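Local structure of fumarylacetoacetate hydrolase (Burkholderia xenovorans, 5TI1) at residues P199-P203 / F282-I286; C220-E226 / N259-D265; E327-Q333 / G414-A420; R264-Q268 / F277-T281. The protein probably hydrolyses fumarylacetoacetate to fumarate and acetoacetate, the last step of phenylalanine and tyrosine breakdown, as a metal-dependent member of the FAH family. One frame throughout, in Å; residues are numbered along the deposited sequence.

In the fold
Three of the four contacts supply ligands to the metal sites, and the fourth packs against strands that carry some of them. Contacts 1, 2 and 4 are largely buried and cluster round the sodium ion. Contact 2, which also carries two magnesium ligands, is the most polar, with a salt-bridge network over a short antiparallel ladder. Contact 4 shares R264 and D265 with it and packs two short helices by small apolar surfaces, whereas contact 1 is apolar and joins two sheets. Contact 3, only partly buried, is a regular antiparallel strand pair; its leucine-rich face packs on I225 and W261 of contact 2, the other is polar and holds bound water. Contacts 1 and 4 also touch the second subunit.

Contact 1 (P199-P203 / F282-I286); sequences PVRRP and FATTI. With NA (sodium ion), chain L.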
loop_
_atom_site.group_PDB
_atom_site.type_symbol
_atom_site.label_atom_id
_atom_site.label_comp_id
_atom_site.label_asym_id
_atom_site.label_seq_id
_atom_site.Cartn_x
_atom_site.Cartn_y
_atom_site.Cartn_z
ATOM N N PRO B 199 -6.635 -18.142 -9.426
ATOM C CA PRO B 199 -5.467 -19.023 -9.332
ATOM C C PRO B 199 -4.227 -18.239 -8.937
ATOM O O PRO B 199 -4.074 -17.059 -9.268
ATOM C CB PRO B 199 -5.336 -19.598 -10.751
ATOM C CG PRO B 199 -6.016 -18.617 -11.624
ATOM C CD PRO B 199 -7.146 -18.035 -10.800
ATOM N N VAL B 200 -3.330 -18.911 -8.229
ATOM C CA VAL B 200 -2.137 -18.283 -7.683
ATOM C C VAL B 200 -0.930 -18.994 -8.252
ATOM O O VAL B 200 -0.781 -20.210 -8.081
ATOM C CB VAL B 200 -2.113 -18.335 -6.150
ATOM C CG1 VAL B 200 -0.787 -17.796 -5.639
ATOM C CG2 VAL B 200 -3.281 -17.539 -5.582
ATOM N N ARG B 201 -0.057 -18.251 -8.907
ATOM C CA ARG B 201 1.069 -18.892 -9.562
ATOM C C ARG B 201 2.233 -18.975 -8.596
ATOM O O ARG B 201 2.582 -17.976 -7.947
ATOM C CB ARG B 201 1.494 -18.158 -10.827
ATOM C CG ARG B 201 2.561 -18.975 -11.554
ATOM C CD ARG B 201 2.823 -18.526 -12.962
ATOM N NE ARG B 201 1.642 -18.520 -13.826
ATOM C CZ ARG B 201 1.204 -19.553 -14.545
ATOM N NH1 ARG B 201 1.821 -20.730 -14.496
ATOM N NH2 ARG B 201 0.127 -19.409 -15.303
ATOM N N ARG B 202 2.816 -20.169 -8.489
ATOM C CA ARG B 202 4.001 -20.370 -7.676
ATOM C C ARG B 202 5.070 -19.375 -8.110
ATOM O O ARG B 202 5.417 -19.329 -9.302
ATOM C CB ARG B 202 4.526 -21.799 -7.808
ATOM C CG ARG B 202 5.830 -22.078 -7.042
ATOM C CD ARG B 202 6.301 -23.533 -7.241
ATOM N NE ARG B 202 5.277 -24.500 -6.851
ATOM C CZ ARG B 202 5.097 -24.940 -5.609
ATOM N NH1 ARG B 202 5.887 -24.511 -4.632
ATOM N NH2 ARG B 202 4.123 -25.813 -5.338
ATOM N N PRO B 203 5.585 -18.552 -7.204
ATOM C CA PRO B 203 6.589 -17.555 -7.594
ATOM C C PRO B 203 7.963 -18.166 -7.812
ATOM O O PRO B 203 8.361 -19.113 -7.131
ATOM C CB PRO B 203 6.603 -16.592 -6.399
ATOM C CG PRO B 203 6.127 -17.437 -5.220
ATOM C CD PRO B 203 5.116 -18.377 -5.815
ATOM N N PHE B 282 3.186 -11.613 -3.977
ATOM C CA PHE B 282 2.780 -12.237 -5.234
ATOM C C PHE B 282 1.287 -12.571 -5.259
ATOM O O PHE B 282 0.721 -12.726 -6.345
ATOM C CB PHE B 282 3.619 -13.495 -5.505
ATOM C CG PHE B 282 3.427 -14.594 -4.491
ATOM C CD1 PHE B 282 4.224 -14.663 -3.363
ATOM C CD2 PHE B 282 2.462 -15.568 -4.684
ATOM C CE1 PHE B 282 4.049 -15.675 -2.429
ATOM C CE2 PHE B 282 2.280 -16.582 -3.764
ATOM C CZ PHE B 282 3.073 -16.636 -2.631
ATOM N N ALA B 283 0.642 -12.662 -4.097
ATOM C CA ALA B 283 -0.782 -12.983 -4.014
ATOM C C ALA B 283 -1.271 -12.933 -2.573
ATOM O O ALA B 283 -0.606 -13.442 -1.670
ATOM C CB ALA B 283 -1.079 -14.376 -4.582
ATOM N N THR B 284 -2.432 -12.322 -2.360
ATOM C CA THR B 284 -3.166 -12.425 -1.113
ATOM C C THR B 284 -4.627 -12.574 -1.497
ATOM O O THR B 284 -5.122 -11.804 -2.322
ATOM C CB THR B 284 -2.944 -11.191 -0.222
ATOM O OG1 THR B 284 -1.551 -11.074 0.109
ATOM C CG2 THR B 284 -3.755 -11.311 1.057
ATOM N N THR B 285 -5.308 -13.581 -0.947
ATOM C CA THR B 285 -6.686 -13.868 -1.327
ATOM C C THR B 285 -7.632 -13.492 -0.189
ATOM O O THR B 285 -7.350 -13.768 0.979
ATOM C CB THR B 285 -6.856 -15.353 -1.703
ATOM O OG1 THR B 285 -5.952 -15.687 -2.759
ATOM C CG2 THR B 285 -8.272 -15.644 -2.178
ATOM N N ILE B 286 -8.752 -12.849 -0.521
ATOM C CA ILE B 286 -9.808 -12.652 0.465
ATOM C C ILE B 286 -11.120 -13.238 -0.047
ATOM O O ILE B 286 -11.356 -13.360 -1.256
ATOM C CB ILE B 286 -9.999 -11.170 0.872
ATOM C CG1 ILE B 286 -10.402 -10.297 -0.324
ATOM C CG2 ILE B 286 -8.735 -10.637 1.544
ATOM C CD1 ILE B 286 -10.778 -8.854 0.085
HETATM NA NA NA L . 0.571 -13.001 0.356
#
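A proline corner set over the face of a phenylalanine ring is the striking feature here: P203 CG stands 3.8 Å from the centroid of the F282 ring, only 8° off its normal, a CH-pi contact. The ring's edge meets V200, with V200 CG1 3.8 Å from F282 CE2. The same methyl reaches the neighbouring residue, V200 CG1 lying 3.6 Å from A283 CB, so one valine bridges both. Although the segments run roughly antiparallel, the nearest CA atoms, those of V200 and A283, are 6.6 Å apart, too far for strand pairing. Segment 199-203 begins strand 200-207 and segment 282-286 leads into strand 284-292, members of two different sheets of the FAH C-terminal domain, and the apolar side chains fill the space between them. W261 packs on V200 and F282, and S363 of the second subunit packs on P203 and F282. Turned away from 199-203, the other side of 282-286 serves the sodium ion, bound by A283 O at 2.4 Å and T284 OG1 at 2.9 Å.

Contact 2 (C220-E226 / N259-D265); sequences CRKLDIE and NDWSARD. With NA (sodium ion), chain L; MG (magnesium ion), chain K.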
loop_
_atom_site.group_PDB
_atom_site.type_symbol
_atom_site.label_atom_id
_atom_site.label_comp_id
_atom_site.label_asym_id
_atom_site.label_seq_id
_atom_site.Cartn_x
_atom_site.Cartn_y
_atom_site.Cartn_z
ATOM N N CYS B 220 10.008 -21.300 -6.012
ATOM C CA CYS B 220 9.762 -21.451 -4.581
ATOM C C CYS B 220 9.483 -22.905 -4.203
ATOM O O CYS B 220 8.664 -23.578 -4.834
ATOM C CB CYS B 220 8.575 -20.565 -4.204
ATOM S SG CYS B 220 7.755 -21.040 -2.721
ATOM N N ARG B 221 10.176 -23.396 -3.174
ATOM C CA ARG B 221 9.993 -24.756 -2.680
ATOM C C ARG B 221 9.235 -24.833 -1.357
ATOM O O ARG B 221 9.017 -25.938 -0.855
ATOM C CB ARG B 221 11.349 -25.460 -2.511
ATOM C CG ARG B 221 12.138 -25.657 -3.800
ATOM C CD ARG B 221 13.546 -26.146 -3.502
ATOM N NE ARG B 221 14.436 -25.988 -4.647
ATOM C CZ ARG B 221 15.732 -26.293 -4.646
ATOM N NH1 ARG B 221 16.306 -26.781 -3.552
ATOM N NH2 ARG B 221 16.456 -26.110 -5.742
ATOM N N LYS B 222 8.840 -23.701 -0.770
ATOM C CA LYS B 222 8.136 -23.688 0.515
ATOM C C LYS B 222 6.954 -22.721 0.414
ATOM O O LYS B 222 6.900 -21.686 1.084
ATOM C CB LYS B 222 9.072 -23.310 1.657
ATOM C CG LYS B 222 10.086 -24.378 1.995
ATOM C CD LYS B 222 10.696 -24.116 3.363
ATOM C CE LYS B 222 11.706 -25.177 3.728
ATOM N NZ LYS B 222 12.239 -24.899 5.080
ATOM N N LEU B 223 6.001 -23.071 -0.439
ATOM C CA LEU B 223 4.797 -22.277 -0.617
ATOM C C LEU B 223 3.783 -22.627 0.463
ATOM O O LEU B 223 3.448 -23.804 0.661
ATOM C CB LEU B 223 4.216 -22.525 -2.006
ATOM C CG LEU B 223 2.994 -21.708 -2.391
ATOM C CD1 LEU B 223 3.345 -20.194 -2.393
ATOM C CD2 LEU B 223 2.480 -22.193 -3.731
ATOM N N ASP B 224 3.287 -21.609 1.160
ATOM C CA ASP B 224 2.476 -21.847 2.342
ATOM C C ASP B 224 1.280 -20.904 2.338
ATOM O O ASP B 224 1.268 -19.877 1.651
ATOM C CB ASP B 224 3.319 -21.674 3.620
ATOM C CG ASP B 224 2.706 -22.360 4.833
ATOM O OD1 ASP B 224 1.608 -22.940 4.705
ATOM O OD2 ASP B 224 3.327 -22.325 5.918
ATOM N N ILE B 225 0.259 -21.289 3.099
ATOM C CA ILE B 225 -0.857 -20.400 3.410
ATOM C C ILE B 225 -0.523 -19.606 4.658
ATOM O O ILE B 225 0.412 -19.941 5.395
ATOM C CB ILE B 225 -2.166 -21.171 3.649
ATOM C CG1 ILE B 225 -2.098 -21.873 5.011
ATOM C CG2 ILE B 225 -2.443 -22.142 2.512
ATOM C CD1 ILE B 225 -3.358 -22.581 5.405
ATOM N N GLU B 226 -1.311 -18.571 4.922
ATOM C CA GLU B 226 -1.416 -17.995 6.258
ATOM C C GLU B 226 -2.893 -17.742 6.494
ATOM O O GLU B 226 -3.482 -16.858 5.859
ATOM C CB GLU B 226 -0.591 -16.715 6.414
ATOM C CG GLU B 226 0.905 -16.964 6.269
ATOM C CD GLU B 226 1.758 -15.963 7.021
ATOM O OE1 GLU B 226 2.859 -16.338 7.477
ATOM O OE2 GLU B 226 1.329 -14.808 7.156
ATOM N N ASN B 259 -6.186 -15.182 3.097
ATOM C CA ASN B 259 -5.079 -16.116 2.968
ATOM C C ASN B 259 -3.879 -15.335 2.447
ATOM O O ASN B 259 -3.822 -14.987 1.261
ATOM C CB ASN B 259 -5.426 -17.275 2.033
ATOM C CG ASN B 259 -4.306 -18.305 1.945
ATOM O OD1 ASN B 259 -3.244 -18.129 2.563
ATOM N ND2 ASN B 259 -4.538 -19.395 1.189
ATOM N N ASP B 260 -2.916 -15.078 3.332
ATOM C CA ASP B 260 -1.700 -14.353 2.969
ATOM C C ASP B 260 -0.664 -15.363 2.483
ATOM O O ASP B 260 0.222 -15.797 3.225
ATOM C CB ASP B 260 -1.188 -13.544 4.160
ATOM C CG ASP B 260 0.132 -12.844 3.871
ATOM O OD1 ASP B 260 0.425 -12.584 2.680
ATOM O OD2 ASP B 260 0.884 -12.571 4.839
ATOM N N TRP B 261 -0.795 -15.749 1.210
ATOM C CA TRP B 261 0.132 -16.699 0.605
ATOM C C TRP B 261 1.576 -16.276 0.846
ATOM O O TRP B 261 1.935 -15.110 0.658
ATOM C CB TRP B 261 -0.127 -16.817 -0.897
ATOM C CG TRP B 261 -1.542 -17.136 -1.286
ATOM C CD1 TRP B 261 -2.517 -16.242 -1.644
ATOM C CD2 TRP B 261 -2.138 -18.438 -1.382
ATOM N NE1 TRP B 261 -3.685 -16.910 -1.942
ATOM C CE2 TRP B 261 -3.478 -18.258 -1.795
ATOM C CE3 TRP B 261 -1.673 -19.734 -1.157
ATOM C CZ2 TRP B 261 -4.349 -19.327 -2.007
ATOM C CZ3 TRP B 261 -2.544 -20.800 -1.356
ATOM C CH2 TRP B 261 -3.866 -20.588 -1.783
ATOM N N SER B 262 2.404 -17.233 1.261
ATOM C CA SER B 262 3.779 -16.963 1.657
ATOM C C SER B 262 4.724 -17.927 0.959
ATOM O O SER B 262 4.475 -19.136 0.942
ATOM C CB SER B 262 3.944 -17.091 3.172
ATOM O OG SER B 262 3.267 -16.033 3.841
ATOM N N ALA B 263 5.812 -17.389 0.403
ATOM C CA ALA B 263 6.922 -18.184 -0.125
ATOM C C ALA B 263 8.046 -18.109 0.903
ATOM O O ALA B 263 8.827 -17.153 0.917
ATOM C CB ALA B 263 7.368 -17.663 -1.486
ATOM N N ARG B 264 8.122 -19.116 1.776
ATOM C CA ARG B 264 8.925 -18.968 2.986
ATOM C C ARG B 264 10.415 -19.033 2.714
ATOM O O ARG B 264 11.188 -18.389 3.432
ATOM C CB ARG B 264 8.542 -20.024 4.013
ATOM C CG ARG B 264 7.088 -19.957 4.350
ATOM C CD ARG B 264 6.787 -20.482 5.719
ATOM N NE ARG B 264 5.383 -20.242 6.004
ATOM C CZ ARG B 264 4.903 -19.090 6.450
ATOM N NH1 ARG B 264 5.720 -18.059 6.685
ATOM N NH2 ARG B 264 3.600 -18.971 6.661
ATOM N N ASP B 265 10.840 -19.795 1.701
ATOM C CA ASP B 265 12.261 -19.806 1.370
ATOM C C ASP B 265 12.686 -18.487 0.739
ATOM O O ASP B 265 13.778 -17.984 1.025
ATOM C CB ASP B 265 12.615 -20.999 0.470
ATOM C CG ASP B 265 11.666 -21.178 -0.712
ATOM O OD1 ASP B 265 10.653 -20.464 -0.816
ATOM O OD2 ASP B 265 11.940 -22.065 -1.548
HETATM NA NA NA L . 0.571 -13.001 0.356
HETATM MG MG MG K . 0.520 -12.792 7.173
#
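R264 ties two acidic residues of the opposite segment together: its NE donates to D224 OD2 at 2.9 Å and its NH2 to E226 OE1 at 2.9 Å, both as salt bridges; D224 has a further partner, L390. E226 thereby splits its carboxylate, since OE2 binds magnesium at 2.2 Å. D260 bridges two metals, with OD2 2.4 Å from magnesium and OD1 2.4 Å from sodium, while W261 O is 2.5 Å from sodium; D153 and E228 complete the protein ligands of magnesium. Beneath these charges runs a short antiparallel ladder. D224 and S262 form a hydrogen-bonded pair, with D224 N to S262 O at 2.8 Å and S262 N to D224 O at 2.9 Å, next to the non-hydrogen-bonded pair L223 and A263. R264 N to K222 O, 2.9 Å, extends it at one end; at the other, D260 N reaches E226 O and E226 N reaches N259 OD1, each at 3.1 Å. Farther out, D265 OD2 accepts from R221 N at 2.7 Å, and C220 SG packs on A263 CB at 3.6 Å. Strands 223-233 and 252-263 are adjacent in a mixed sheet; L417 of strand 416-424 covers I225 and W261, and A263 leads straight into helix 264-270.

Contact 3 (E327-Q333 / G414-A420); sequences EVTLRPQ and GDELTLA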
loop_
_atom_site.group_PDB
_atom_site.type_symbol
_atom_site.label_atom_id
_atom_site.label_comp_id
_atom_site.label_asym_id
_atom_site.label_seq_id
_atom_site.Cartn_x
_atom_site.Cartn_y
_atom_site.Cartn_z
ATOM N N GLU B 327 -11.643 -22.889 9.450
ATOM C CA GLU B 327 -11.172 -24.172 8.948
ATOM C C GLU B 327 -10.459 -23.960 7.621
ATOM O O GLU B 327 -10.749 -23.018 6.881
ATOM C CB GLU B 327 -12.314 -25.188 8.743
ATOM C CG GLU B 327 -13.128 -25.476 9.998
ATOM C CD GLU B 327 -14.038 -26.691 9.855
ATOM O OE1 GLU B 327 -14.039 -27.311 8.772
ATOM O OE2 GLU B 327 -14.748 -27.022 10.832
ATOM N N VAL B 328 -9.524 -24.850 7.324
ATOM C CA VAL B 328 -8.825 -24.838 6.050
ATOM C C VAL B 328 -8.855 -26.255 5.506
ATOM O O VAL B 328 -8.638 -27.216 6.252
ATOM C CB VAL B 328 -7.377 -24.319 6.185
ATOM C CG1 VAL B 328 -6.627 -24.410 4.848
ATOM C CG2 VAL B 328 -7.367 -22.863 6.728
ATOM N N THR B 329 -9.164 -26.389 4.224
ATOM C CA THR B 329 -9.044 -27.668 3.547
ATOM C C THR B 329 -8.018 -27.548 2.432
ATOM O O THR B 329 -7.770 -26.457 1.895
ATOM C CB THR B 329 -10.394 -28.164 2.995
ATOM O OG1 THR B 329 -10.845 -27.301 1.946
ATOM C CG2 THR B 329 -11.448 -28.212 4.112
ATOM N N LEU B 330 -7.394 -28.683 2.121
ATOM C CA LEU B 330 -6.427 -28.787 1.040
ATOM C C LEU B 330 -6.872 -29.936 0.154
ATOM O O LEU B 330 -7.148 -31.031 0.653
ATOM C CB LEU B 330 -5.006 -29.030 1.579
ATOM C CG LEU B 330 -3.812 -28.926 0.613
ATOM C CD1 LEU B 330 -2.539 -28.617 1.379
ATOM C CD2 LEU B 330 -3.622 -30.187 -0.230
ATOM N N ARG B 331 -6.970 -29.689 -1.144
ATOM C CA ARG B 331 -7.362 -30.752 -2.065
ATOM C C ARG B 331 -6.306 -30.923 -3.145
ATOM O O ARG B 331 -6.123 -30.015 -3.977
ATOM C CB ARG B 331 -8.729 -30.480 -2.690
ATOM C CG ARG B 331 -9.168 -31.599 -3.620
ATOM C CD ARG B 331 -10.653 -31.570 -3.909
ATOM N NE ARG B 331 -11.056 -30.321 -4.535
ATOM C CZ ARG B 331 -10.810 -30.011 -5.803
ATOM N NH1 ARG B 331 -10.153 -30.862 -6.584
ATOM N NH2 ARG B 331 -11.213 -28.840 -6.291
ATOM N N PRO B 332 -5.570 -32.034 -3.137
ATOM C CA PRO B 332 -4.671 -32.344 -4.253
ATOM C C PRO B 332 -5.430 -32.374 -5.567
ATOM O O PRO B 332 -6.627 -32.674 -5.609
ATOM C CB PRO B 332 -4.128 -33.738 -3.904
ATOM C CG PRO B 332 -4.309 -33.847 -2.398
ATOM C CD PRO B 332 -5.530 -33.049 -2.068
ATOM N N GLN B 333 -4.696 -32.094 -6.651
ATOM C CA GLN B 333 -5.304 -32.015 -7.980
ATOM C C GLN B 333 -6.018 -33.305 -8.368
ATOM O O GLN B 333 -7.058 -33.255 -9.034
ATOM C CB GLN B 333 -4.241 -31.659 -9.028
ATOM C CG GLN B 333 -4.748 -31.572 -10.482
ATOM C CD GLN B 333 -5.747 -30.440 -10.720
ATOM O OE1 GLN B 333 -6.520 -30.476 -11.676
ATOM N NE2 GLN B 333 -5.743 -29.446 -9.845
ATOM N N GLY B 414 -1.157 -27.564 -8.278
ATOM C CA GLY B 414 -2.477 -28.132 -8.430
ATOM C C GLY B 414 -3.259 -28.325 -7.139
ATOM O O GLY B 414 -4.435 -28.713 -7.208
ATOM N N ASP B 415 -2.649 -28.105 -5.973
ATOM C CA ASP B 415 -3.398 -28.095 -4.714
ATOM C C ASP B 415 -4.334 -26.892 -4.657
ATOM O O ASP B 415 -3.943 -25.765 -4.981
ATOM C CB ASP B 415 -2.458 -28.012 -3.510
ATOM C CG ASP B 415 -1.647 -29.268 -3.276
ATOM O OD1 ASP B 415 -1.832 -30.286 -3.991
ATOM O OD2 ASP B 415 -0.817 -29.224 -2.338
ATOM N N GLU B 416 -5.564 -27.118 -4.207
ATOM C CA GLU B 416 -6.496 -26.031 -3.936
ATOM C C GLU B 416 -6.622 -25.856 -2.426
ATOM O O GLU B 416 -6.886 -26.821 -1.702
ATOM C CB GLU B 416 -7.871 -26.290 -4.565
ATOM C CG GLU B 416 -8.890 -25.168 -4.299
ATOM C CD GLU B 416 -10.230 -25.377 -5.007
ATOM O OE1 GLU B 416 -10.867 -26.444 -4.817
ATOM O OE2 GLU B 416 -10.650 -24.459 -5.747
ATOM N N LEU B 417 -6.420 -24.631 -1.954
ATOM C CA LEU B 417 -6.476 -24.312 -0.531
ATOM C C LEU B 417 -7.724 -23.482 -0.282
ATOM O O LEU B 417 -7.914 -22.444 -0.928
ATOM C CB LEU B 417 -5.219 -23.560 -0.087
ATOM C CG LEU B 417 -3.984 -24.407 0.257
ATOM C CD1 LEU B 417 -4.210 -25.163 1.562
ATOM C CD2 LEU B 417 -3.557 -25.367 -0.860
ATOM N N THR B 418 -8.577 -23.939 0.643
ATOM C CA THR B 418 -9.854 -23.281 0.901
ATOM C C THR B 418 -9.988 -22.931 2.376
ATOM O O THR B 418 -10.050 -23.823 3.230
ATOM C CB THR B 418 -11.027 -24.156 0.459
ATOM O OG1 THR B 418 -10.856 -24.538 -0.915
ATOM C CG2 THR B 418 -12.322 -23.383 0.596
ATOM N N LEU B 419 -10.082 -21.639 2.664
ATOM C CA LEU B 419 -10.421 -21.143 3.997
ATOM C C LEU B 419 -11.930 -21.001 4.125
ATOM O O LEU B 419 -12.602 -20.551 3.190
ATOM C CB LEU B 419 -9.775 -19.779 4.259
ATOM C CG LEU B 419 -8.343 -19.643 4.771
ATOM C CD1 LEU B 419 -7.384 -20.276 3.840
ATOM C CD2 LEU B 419 -7.986 -18.155 4.971
ATOM N N ALA B 420 -12.459 -21.367 5.294
ATOM C CA ALA B 420 -13.877 -21.231 5.573
ATOM C C ALA B 420 -14.050 -20.792 7.020
ATOM O O ALA B 420 -13.198 -21.060 7.871
ATOM C CB ALA B 420 -14.638 -22.540 5.330
HETATM O O HOH W 1 -9.491 -26.994 -0.634
HETATM O O HOH W 2 -7.291 -29.472 -6.515
HETATM O O HOH W 3 -1.904 -31.109 -6.454
#
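The axes of the short strand segments 327-331 and 416-420 approach to 4.7 Å, with their directions 163° apart, and their side chains make two very different surfaces. On one, V328, L330, L417 and L419 interdigitate: L417 CD1 fills the hollow between V328 and L330, 4.1 Å from V328 CG1 and 3.8 Å from L330 CD1, while V328 CG2 rests 3.9 Å from L419 CD1. This ridged face packs on I225 and L227 of strand 223-233. The other carries E327, T329, R331, E416, T418 and A420. Here T329 and T418 leave a notch occupied by a water bonded to T329 OG1, T418 OG1 and E416 O. Further along this face, R331 NH2 forms a salt bridge with E416 OE1 at 2.8 Å. Six backbone hydrogen bonds of 2.9 to 3.0 Å hold the antiparallel register, among them T329 N to T418 O at 2.9 Å. Beyond R331 the strands end but stay close: the lack of a side chain at G414 leaves room for Q333 CB. Q333 NE2 donates to G414 O at 3.0 Å. The pairing thus separates chemistry by face, apolar and buried against the metal-bearing sheet, polar where a salt bridge and bound water engage the side chains.

Contact 4 (R264-Q268 / F277-T281); sequences RDIQQ and FNAKT. With NA (sodium ion), chain L.
A279, Q267 and I266 carry most of this contact, in which the first turn of helix 264-270 meets a short, weakly bonded helical turn at about 278-281. Segment 264-268 is regular helix, Q268 N bonding to R264 O at 3.0 Å; in the partner, K280 N and T281 N reach F277 O at 3.0 and 3.1 Å. The closest backbone approach is Q267 to A279, CA atoms 4.9 Å apart, consistent with the small side chain of A279. A279 points its CB toward the helix, 3.4 Å from Q267 CB and 3.9 Å from I266 CG2. I266 (chi1 m, chi2 t) also sets CG2 4.2 Å from N278 CB. Q267, extended with chi1 and chi2 both t, carries OE1 to 3.5 Å from K280 CE. The turn also carries a ligand of the sodium site: K280 O binds the ion at 2.4 Å. The segments meet by van der Waals contact, and the polar groups of K280 and N278 find their partners elsewhere, in S262 and in H359 of the second subunit; Q267 is a predicted substrate-binding residue.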
loop_
_atom_site.group_PDB
_atom_site.type_symbol
_atom_site.label_atom_id
_atom_site.label_comp_id
_atom_site.label_asym_id
_atom_site.label_seq_id
_atom_site.Cartn_x
_atom_site.Cartn_y
_atom_site.Cartn_z
ATOM N N ARG B 264 8.122 -19.116 1.776
ATOM C CA ARG B 264 8.925 -18.968 2.986
ATOM C C ARG B 264 10.415 -19.033 2.714
ATOM O O ARG B 264 11.188 -18.389 3.432
ATOM C CB ARG B 264 8.542 -20.024 4.013
ATOM C CG ARG B 264 7.088 -19.957 4.350
ATOM C CD ARG B 264 6.787 -20.482 5.719
ATOM N NE ARG B 264 5.383 -20.242 6.004
ATOM C CZ ARG B 264 4.903 -19.090 6.450
ATOM N NH1 ARG B 264 5.720 -18.059 6.685
ATOM N NH2 ARG B 264 3.600 -18.971 6.661
ATOM N N ASP B 265 10.840 -19.795 1.701
ATOM C CA ASP B 265 12.261 -19.806 1.370
ATOM C C ASP B 265 12.686 -18.487 0.739
ATOM O O ASP B 265 13.778 -17.984 1.025
ATOM C CB ASP B 265 12.615 -20.999 0.470
ATOM C CG ASP B 265 11.666 -21.178 -0.712
ATOM O OD1 ASP B 265 10.653 -20.464 -0.816
ATOM O OD2 ASP B 265 11.940 -22.065 -1.548
ATOM N N ILE B 266 11.835 -17.904 -0.112
ATOM C CA ILE B 266 12.088 -16.551 -0.600
ATOM C C ILE B 266 12.140 -15.573 0.571
ATOM O O ILE B 266 12.952 -14.639 0.587
ATOM C CB ILE B 266 11.018 -16.150 -1.638
ATOM C CG1 ILE B 266 11.150 -17.012 -2.903
ATOM C CG2 ILE B 266 11.128 -14.680 -2.013
ATOM C CD1 ILE B 266 10.163 -16.646 -4.002
ATOM N N GLN B 267 11.302 -15.796 1.589
ATOM C CA GLN B 267 11.237 -14.849 2.703
ATOM C C GLN B 267 12.518 -14.880 3.522
ATOM O O GLN B 267 13.061 -13.828 3.883
ATOM C CB GLN B 267 10.031 -15.148 3.598
ATOM C CG GLN B 267 9.875 -14.147 4.757
ATOM C CD GLN B 267 8.696 -14.451 5.678
ATOM O OE1 GLN B 267 7.548 -14.164 5.349
ATOM N NE2 GLN B 267 8.985 -15.017 6.846
ATOM N N GLN B 268 13.006 -16.083 3.832
ATOM C CA GLN B 268 14.189 -16.235 4.671
ATOM C C GLN B 268 15.370 -15.441 4.128
ATOM O O GLN B 268 16.115 -14.816 4.892
ATOM C CB GLN B 268 14.554 -17.716 4.779
ATOM C CG GLN B 268 15.092 -18.128 6.128
ATOM C CD GLN B 268 14.019 -18.107 7.197
ATOM O OE1 GLN B 268 13.728 -17.063 7.780
ATOM N NE2 GLN B 268 13.415 -19.266 7.455
ATOM N N PHE B 277 8.883 -9.298 1.692
ATOM C CA PHE B 277 8.581 -8.457 0.543
ATOM C C PHE B 277 8.091 -9.307 -0.627
ATOM O O PHE B 277 6.887 -9.563 -0.738
ATOM C CB PHE B 277 9.811 -7.624 0.170
ATOM C CG PHE B 277 9.554 -6.612 -0.913
ATOM C CD1 PHE B 277 8.467 -5.757 -0.835
ATOM C CD2 PHE B 277 10.404 -6.508 -1.996
ATOM C CE1 PHE B 277 8.234 -4.815 -1.817
ATOM C CE2 PHE B 277 10.173 -5.581 -2.989
ATOM C CZ PHE B 277 9.081 -4.726 -2.893
ATOM N N ASN B 278 9.003 -9.778 -1.488
ATOM C CA ASN B 278 8.574 -10.613 -2.610
ATOM C C ASN B 278 7.888 -11.891 -2.135
ATOM O O ASN B 278 7.013 -12.421 -2.824
ATOM C CB ASN B 278 9.757 -10.949 -3.507
ATOM C CG ASN B 278 10.122 -9.810 -4.444
ATOM O OD1 ASN B 278 9.347 -8.868 -4.644
ATOM N ND2 ASN B 278 11.299 -9.904 -5.039
ATOM N N ALA B 279 8.257 -12.387 -0.959
ATOM C CA ALA B 279 7.677 -13.618 -0.449
ATOM C C ALA B 279 6.204 -13.484 -0.106
ATOM O O ALA B 279 5.543 -14.509 0.097
ATOM C CB ALA B 279 8.428 -14.068 0.794
ATOM N N LYS B 280 5.686 -12.252 -0.011
ATOM C CA LYS B 280 4.308 -12.008 0.389
ATOM C C LYS B 280 3.446 -11.399 -0.696
ATOM O O LYS B 280 2.237 -11.640 -0.715
ATOM C CB LYS B 280 4.254 -11.065 1.596
ATOM C CG LYS B 280 4.971 -11.584 2.812
ATOM C CD LYS B 280 4.201 -12.706 3.431
ATOM C CE LYS B 280 4.377 -12.726 4.933
ATOM N NZ LYS B 280 3.533 -13.811 5.509
ATOM N N THR B 281 4.032 -10.589 -1.568
ATOM C CA THR B 281 3.263 -9.703 -2.421
ATOM C C THR B 281 2.827 -10.349 -3.724
ATOM O O THR B 281 2.168 -9.679 -4.523
ATOM C CB THR B 281 4.077 -8.454 -2.745
ATOM O OG1 THR B 281 5.224 -8.841 -3.512
ATOM C CG2 THR B 281 4.514 -7.740 -1.456
HETATM NA NA NA L . 0.571 -13.001 0.356
#